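Local coordinates for BSU-2 beta-lactamase (Bacillus subtilis, PDB 6W5E), which probably hydrolyses the beta-lactam ring of penicillin-type antibiotics as a class D serine beta-lactamase of a Gram-positive bacterium, at residues L32-F43 and I254-L264. Sequence-based numbering, arbitrary orientation.
Sequences LNVSKMNVDDEF and ITVDILKKYGL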
ATOM      1  N   LEU A  32      -9.182  14.177  15.727  1.00 20.31           N
ATOM      2  CA  LEU A  32     -10.257  13.340  15.208  1.00 17.81           C
ATOM      3  C   LEU A  32     -10.409  12.081  16.049  1.00 17.48           C
ATOM      4  O   LEU A  32      -9.470  11.287  16.181  1.00 17.18           O
ATOM      5  CB  LEU A  32      -9.992  12.960  13.757  1.00 19.27           C
ATOM      6  CG  LEU A  32     -10.946  11.898  13.201  1.00 16.97           C
ATOM      7  CD1 LEU A  32     -12.345  12.468  13.055  1.00 16.31           C
ATOM      8  CD2 LEU A  32     -10.449  11.382  11.865  1.00 17.89           C
ATOM      9  N   ASN A  33     -11.534  11.978  16.662  1.00 16.06           N
ATOM     10  CA  ASN A  33     -11.929  10.739  17.391  0.64 15.97           C
ATOM     11  C   ASN A  33     -12.645   9.697  16.349  1.00 14.76           C
ATOM     12  O   ASN A  33     -13.825   9.856  15.847  1.00 15.07           O
ATOM     13  CB  ASN A  33     -12.931  11.118  18.471  0.64 17.47           C
ATOM     14  CG  ASN A  33     -13.410   9.947  19.289  0.64 16.77           C
ATOM     15  OD1 ASN A  33     -13.285   8.827  18.914  0.64 16.79           O
ATOM     16  ND2 ASN A  33     -13.981  10.240  20.436  0.64 19.05           N
ATOM     17  N   VAL A  34     -11.921   8.621  16.056  1.00 13.05           N
ATOM     18  CA  VAL A  34     -12.390   7.737  14.992  1.00 13.42           C
ATOM     19  C   VAL A  34     -13.621   6.945  15.390  1.00 14.53           C
ATOM     20  O   VAL A  34     -14.314   6.410  14.519  1.00 15.79           O
ATOM     21  CB  VAL A  34     -11.274   6.830  14.436  1.00 13.73           C
ATOM     22  CG1 VAL A  34     -10.098   7.667  13.983  1.00 15.23           C
ATOM     23  CG2 VAL A  34     -10.866   5.776  15.464  1.00 14.70           C
ATOM     24  N   SER A  35     -13.924   6.861  16.681  1.00 14.24           N
ATOM     25  CA  SER A  35     -15.112   6.141  17.114  1.00 19.79           C
ATOM     26  C   SER A  35     -16.395   6.898  16.807  1.00 23.28           C
ATOM     27  O   SER A  35     -17.480   6.343  17.000  1.00 29.71           O
ATOM     28  CB  SER A  35     -15.015   5.819  18.605  1.00 22.51           C
ATOM     29  OG  SER A  35     -15.232   6.985  19.372  1.00 25.49           O
ATOM     30  N   LYS A  36     -16.301   8.131  16.316  1.00 18.74           N
ATOM     31  CA  LYS A  36     -17.473   8.951  16.037  1.00 21.77           C
ATOM     32  C   LYS A  36     -17.812   9.051  14.554  1.00 21.51           C
ATOM     33  O   LYS A  36     -18.797   9.711  14.211  1.00 23.32           O
ATOM     34  CB  LYS A  36     -17.270  10.357  16.611  1.00 25.35           C
ATOM     35  CG  LYS A  36     -17.178  10.399  18.125  1.00 30.57           C
ATOM     36  CD  LYS A  36     -18.159  11.402  18.709  1.00 35.00           C
ATOM     37  CE  LYS A  36     -18.027  11.492  20.224  1.00 38.26           C
ATOM     38  NZ  LYS A  36     -17.497  12.824  20.652  1.00 39.11           N
ATOM     39  N   MET A  37     -17.052   8.405  13.672  1.00 18.28           N
ATOM     40  CA  MET A  37     -17.158   8.642  12.239  1.00 15.83           C
ATOM     41  C   MET A  37     -18.267   7.816  11.592  1.00 14.18           C
ATOM     42  O   MET A  37     -18.756   6.827  12.140  1.00 17.27           O
ATOM     43  CB  MET A  37     -15.863   8.275  11.522  1.00 18.03           C
ATOM     44  CG  MET A  37     -14.616   8.886  12.078  1.00 19.03           C
ATOM     45  SD  MET A  37     -13.205   8.116  11.261  1.00 17.26           S
ATOM     46  CE  MET A  37     -13.485   8.549   9.543  1.00 16.57           C
ATOM     47  N   ASN A  38     -18.620   8.214  10.371  1.00 13.11           N
ATOM     48  CA  ASN A  38     -19.471   7.419   9.496  1.00 12.22           C
ATOM     49  C   ASN A  38     -19.032   7.668   8.062  1.00 12.52           C
ATOM     50  O   ASN A  38     -18.820   8.819   7.677  1.00 14.49           O
ATOM     51  CB  ASN A  38     -20.939   7.822   9.657  1.00 13.08           C
ATOM     52  CG  ASN A  38     -21.870   6.883   8.935  1.00 13.49           C
ATOM     53  OD1 ASN A  38     -22.038   6.973   7.719  1.00 13.20           O
ATOM     54  ND2 ASN A  38     -22.490   5.970   9.687  1.00 15.66           N
ATOM     55  N   VAL A  39     -18.897   6.597   7.276  1.00 10.85           N
ATOM     56  CA  VAL A  39     -18.456   6.714   5.887  1.00 12.49           C
ATOM     57  C   VAL A  39     -19.396   5.977   4.932  1.00 11.91           C
ATOM     58  O   VAL A  39     -19.033   5.719   3.780  1.00 12.30           O
ATOM     59  CB  VAL A  39     -16.987   6.271   5.694  1.00 12.83           C
ATOM     60  CG1 VAL A  39     -16.061   7.072   6.606  1.00 13.58           C
ATOM     61  CG2 VAL A  39     -16.835   4.774   5.939  1.00 12.10           C
ATOM     62  N   ASP A  40     -20.608   5.642   5.398  1.00 11.91           N
ATOM     63  CA  ASP A  40     -21.546   4.862   4.584  1.00 13.55           C
ATOM     64  C   ASP A  40     -21.698   5.441   3.186  1.00 12.92           C
ATOM     65  O   ASP A  40     -21.731   4.699   2.197  1.00 13.59           O
ATOM     66  CB  ASP A  40     -22.935   4.855   5.222  1.00 12.80           C
ATOM     67  CG  ASP A  40     -23.028   3.999   6.457  1.00 14.58           C
ATOM     68  OD1 ASP A  40     -22.016   3.427   6.903  1.00 15.54           O
ATOM     69  OD2 ASP A  40     -24.150   3.915   6.995  1.00 17.65           O
ATOM     70  N   ASP A  41     -21.831   6.765   3.073  1.00 13.92           N
ATOM     71  CA  ASP A  41     -22.218   7.281   1.762  1.00 13.11           C
ATOM     72  C   ASP A  41     -21.082   7.278   0.749  1.00 15.12           C
ATOM     73  O   ASP A  41     -21.331   7.510  -0.437  1.00 17.52           O
ATOM     74  CB  ASP A  41     -22.954   8.631   1.831  1.00 15.18           C
ATOM     75  CG  ASP A  41     -22.087   9.787   2.275  1.00 16.92           C
ATOM     76  OD1 ASP A  41     -20.850   9.675   2.371  1.00 19.45           O
ATOM     77  OD2 ASP A  41     -22.684  10.854   2.532  1.00 17.78           O
ATOM     78  N   GLU A  42     -19.857   6.986   1.174  1.00 13.54           N
ATOM     79  CA  GLU A  42     -18.770   6.799   0.230  1.00 14.20           C
ATOM     80  C   GLU A  42     -18.855   5.456  -0.478  1.00 14.55           C
ATOM     81  O   GLU A  42     -18.202   5.275  -1.511  1.00 17.06           O
ATOM     82  CB  GLU A  42     -17.429   6.868   0.954  1.00 14.64           C
ATOM     83  CG  GLU A  42     -17.159   8.175   1.658  1.00 17.15           C
ATOM     84  CD  GLU A  42     -16.855   9.309   0.714  1.00 18.39           C
ATOM     85  OE1 GLU A  42     -16.470   9.056  -0.446  1.00 19.96           O
ATOM     86  OE2 GLU A  42     -16.964  10.467   1.159  1.00 23.27           O
ATOM     87  N   PHE A  43     -19.649   4.524   0.054  1.00 16.47           N
ATOM     88  CA  PHE A  43     -19.741   3.159  -0.444  1.00 17.76           C
ATOM     89  C   PHE A  43     -21.160   2.771  -0.819  1.00 21.67           C
ATOM     90  O   PHE A  43     -21.444   1.577  -0.960  1.00 24.26           O
ATOM     91  CB  PHE A  43     -19.261   2.174   0.622  1.00 17.98           C
ATOM     92  CG  PHE A  43     -17.817   2.309   0.963  1.00 14.99           C
ATOM     93  CD1 PHE A  43     -16.858   1.586   0.270  1.00 15.51           C
ATOM     94  CD2 PHE A  43     -17.413   3.156   1.985  1.00 15.10           C
ATOM     95  CE1 PHE A  43     -15.531   1.706   0.593  1.00 14.86           C
ATOM     96  CE2 PHE A  43     -16.085   3.283   2.308  1.00 14.57           C
ATOM     97  CZ  PHE A  43     -15.146   2.561   1.612  1.00 14.08           C
ATOM     98  N   ILE A 254     -12.105   7.613  -2.799  1.00 12.76           N
ATOM     99  CA  ILE A 254     -12.915   7.439  -1.595  1.00 12.61           C
ATOM    100  C   ILE A 254     -12.117   7.848  -0.366  1.00 12.05           C
ATOM    101  O   ILE A 254     -12.607   8.578   0.507  1.00 12.86           O
ATOM    102  CB  ILE A 254     -13.409   5.983  -1.490  1.00 12.72           C
ATOM    103  CG1 ILE A 254     -14.564   5.724  -2.467  1.00 14.70           C
ATOM    104  CG2 ILE A 254     -13.817   5.664  -0.056  1.00 13.85           C
ATOM    105  CD1 ILE A 254     -14.930   4.271  -2.580  1.00 16.55           C
ATOM    106  N   THR A 255     -10.872   7.379  -0.280  1.00 12.30           N
ATOM    107  CA  THR A 255     -10.041   7.677   0.879  1.00 11.04           C
ATOM    108  C   THR A 255      -9.835   9.174   1.018  1.00 11.35           C
ATOM    109  O   THR A 255      -9.986   9.739   2.105  1.00 11.97           O
ATOM    110  CB  THR A 255      -8.686   6.986   0.736  1.00 11.45           C
ATOM    111  OG1 THR A 255      -8.866   5.580   0.528  1.00 12.05           O
ATOM    112  CG2 THR A 255      -7.851   7.203   1.985  1.00 11.82           C
ATOM    113  N   VAL A 256      -9.468   9.835  -0.080  1.00 11.74           N
ATOM    114  CA  VAL A 256      -9.237  11.276  -0.036  1.00 12.72           C
ATOM    115  C   VAL A 256     -10.501  12.016   0.389  1.00 13.08           C
ATOM    116  O   VAL A 256     -10.439  12.949   1.199  1.00 14.52           O
ATOM    117  CB  VAL A 256      -8.670  11.766  -1.381  1.00 14.28           C
ATOM    118  CG1 VAL A 256      -8.692  13.280  -1.452  1.00 16.06           C
ATOM    119  CG2 VAL A 256      -7.242  11.231  -1.562  1.00 14.47           C
ATOM    120  N   ASP A 257     -11.664  11.606  -0.138  1.00 13.17           N
ATOM    121  CA  ASP A 257     -12.907  12.244   0.280  0.63 13.44           C
ATOM    122  C   ASP A 257     -13.117  12.117   1.785  1.00 12.23           C
ATOM    123  O   ASP A 257     -13.488  13.099   2.439  1.00 12.72           O
ATOM    124  CB  ASP A 257     -14.095  11.697  -0.511  0.63 14.97           C
ATOM    125  CG  ASP A 257     -15.199  12.725  -0.681  0.63 18.08           C
ATOM    126  OD1 ASP A 257     -14.939  13.802  -1.257  0.63 23.08           O
ATOM    127  OD2 ASP A 257     -16.334  12.457  -0.240  0.63 21.34           O
ATOM    128  N   ILE A 258     -12.874  10.933   2.357  1.00 11.32           N
ATOM    129  CA  ILE A 258     -13.047  10.738   3.793  1.00 11.21           C
ATOM    130  C   ILE A 258     -12.064  11.595   4.572  1.00 11.93           C
ATOM    131  O   ILE A 258     -12.434  12.258   5.550  1.00 12.05           O
ATOM    132  CB  ILE A 258     -12.905   9.247   4.154  1.00 12.21           C
ATOM    133  CG1 ILE A 258     -14.036   8.428   3.517  1.00 11.61           C
ATOM    134  CG2 ILE A 258     -12.876   9.069   5.667  1.00 12.18           C
ATOM    135  CD1 ILE A 258     -13.793   6.936   3.548  1.00 12.56           C
ATOM    136  N   LEU A 259     -10.795  11.593   4.156  1.00 11.27           N
ATOM    137  CA  LEU A 259      -9.783  12.335   4.903  1.00 10.78           C
ATOM    138  C   LEU A 259     -10.032  13.837   4.847  1.00 12.72           C
ATOM    139  O   LEU A 259      -9.694  14.552   5.796  1.00 13.09           O
ATOM    140  CB  LEU A 259      -8.380  11.992   4.400  1.00 11.89           C
ATOM    141  CG  LEU A 259      -7.934  10.537   4.561  1.00 13.17           C
ATOM    142  CD1 LEU A 259      -6.535  10.345   3.981  1.00 15.38           C
ATOM    143  CD2 LEU A 259      -7.991  10.059   6.013  1.00 16.46           C
ATOM    144  N   LYS A 260     -10.625  14.326   3.755  1.00 12.75           N
ATOM    145  CA  LYS A 260     -11.025  15.728   3.677  1.00 13.55           C
ATOM    146  C   LYS A 260     -12.242  16.007   4.556  1.00 12.54           C
ATOM    147  O   LYS A 260     -12.259  16.982   5.314  1.00 14.73           O
ATOM    148  CB  LYS A 260     -11.313  16.108   2.226  1.00 15.22           C
ATOM    149  CG  LYS A 260     -10.065  16.290   1.373  1.00 17.02           C
ATOM    150  CD  LYS A 260     -10.431  16.627  -0.066  1.00 20.15           C
ATOM    151  CE  LYS A 260      -9.205  17.050  -0.844  1.00 25.12           C
ATOM    152  NZ  LYS A 260      -9.513  17.313  -2.275  1.00 28.25           N
ATOM    153  N   LYS A 261     -13.268  15.148   4.476  1.00 13.52           N
ATOM    154  CA  LYS A 261     -14.477  15.340   5.271  1.00 15.60           C
ATOM    155  C   LYS A 261     -14.175  15.370   6.758  1.00 14.94           C
ATOM    156  O   LYS A 261     -14.871  16.051   7.515  1.00 15.32           O
ATOM    157  CB  LYS A 261     -15.442  14.186   5.021  1.00 18.50           C
ATOM    158  CG  LYS A 261     -16.296  14.275   3.793  1.00 21.59           C
ATOM    159  CD  LYS A 261     -17.170  13.033   3.759  1.00 22.49           C
ATOM    160  CE  LYS A 261     -18.253  13.126   2.727  1.00 23.67           C
ATOM    161  NZ  LYS A 261     -18.957  11.828   2.684  1.00 19.66           N
ATOM    162  N   TYR A 262     -13.179  14.609   7.205  1.00 12.61           N
ATOM    163  CA  TYR A 262     -12.868  14.488   8.623  1.00 13.52           C
ATOM    164  C   TYR A 262     -11.664  15.322   9.033  1.00 15.18           C
ATOM    165  O   TYR A 262     -11.123  15.129  10.125  1.00 16.73           O
ATOM    166  CB  TYR A 262     -12.764  13.015   9.037  1.00 13.01           C
ATOM    167  CG  TYR A 262     -14.147  12.420   9.140  1.00 12.85           C
ATOM    168  CD1 TYR A 262     -14.880  12.545  10.308  1.00 13.20           C
ATOM    169  CD2 TYR A 262     -14.748  11.803   8.044  1.00 12.92           C
ATOM    170  CE1 TYR A 262     -16.169  12.052  10.406  1.00 11.46           C
ATOM    171  CE2 TYR A 262     -16.046  11.303   8.126  1.00 12.66           C
ATOM    172  CZ  TYR A 262     -16.743  11.428   9.316  1.00 11.91           C
ATOM    173  OH  TYR A 262     -18.026  10.935   9.412  1.00 12.94           O
ATOM    174  N   GLY A 263     -11.252  16.260   8.183  1.00 14.46           N
ATOM    175  CA  GLY A 263     -10.319  17.298   8.579  1.00 14.22           C
ATOM    176  C   GLY A 263      -8.870  16.886   8.672  1.00 14.21           C
ATOM    177  O   GLY A 263      -8.075  17.623   9.267  1.00 16.22           O
ATOM    178  N   LEU A 264      -8.492  15.745   8.096  1.00 14.02           N
ATOM    179  CA  LEU A 264      -7.101  15.303   8.114  1.00 12.85           C
ATOM    180  C   LEU A 264      -6.311  15.839   6.925  1.00 13.10           C
ATOM    181  O   LEU A 264      -5.152  16.245   7.079  1.00 14.31           O
ATOM    182  CB  LEU A 264      -7.040  13.774   8.191  1.00 12.93           C
ATOM    183  CG  LEU A 264      -7.717  13.143   9.414  1.00 14.70           C
ATOM    184  CD1 LEU A 264      -7.515  11.635   9.442  1.00 15.68           C
ATOM    185  CD2 LEU A 264      -7.245  13.771  10.717  1.00 17.47           C
TER
HETATM  186  O   HOH W   1     -19.295  10.015   4.868  1.00 15.75           O
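The ammonium group of K261 is held by three partners: it donates a hydrogen bond to E42 OE2 as part of a salt bridge, with NZ 2.9 Å from that oxygen, forms a second salt bridge to D41 OD1, and gives a further bond to a water that in turn donates to N38 O. With its chain extended beyond CG, the lysine meets both carboxylates from the opposite direction, reaching E42 OE2 on the anti side and 30° out of the carboxylate plane. Chi1 of E42 (-60°) sets its CG against I258 CG1 at 3.6 Å, and the bend at chi2 (-72°) swings the carboxylate round to K261.

Y262, just past the helix, illustrates how one side chain can pair an apolar ring face with a polar end. M37 CE sits over one face as a CH-pi contact, 3.9 Å from the centroid, and SD stands farther above that face. Y262 OH, meanwhile, lies 2.8 Å from N38 O and 2.9 Å from N38 N. L32 CD1 packs against Y262 CD1, and L32 CD2 against L264, whose backbone N closes the Schellman motif on L259 O, with G263 as its C-prime residue.

The N-terminal loop thus lies along the C-terminal helix 248-261 of the penicillin-recognising fold, with L32, M37, F43 and I258 also resting on strand 48-54.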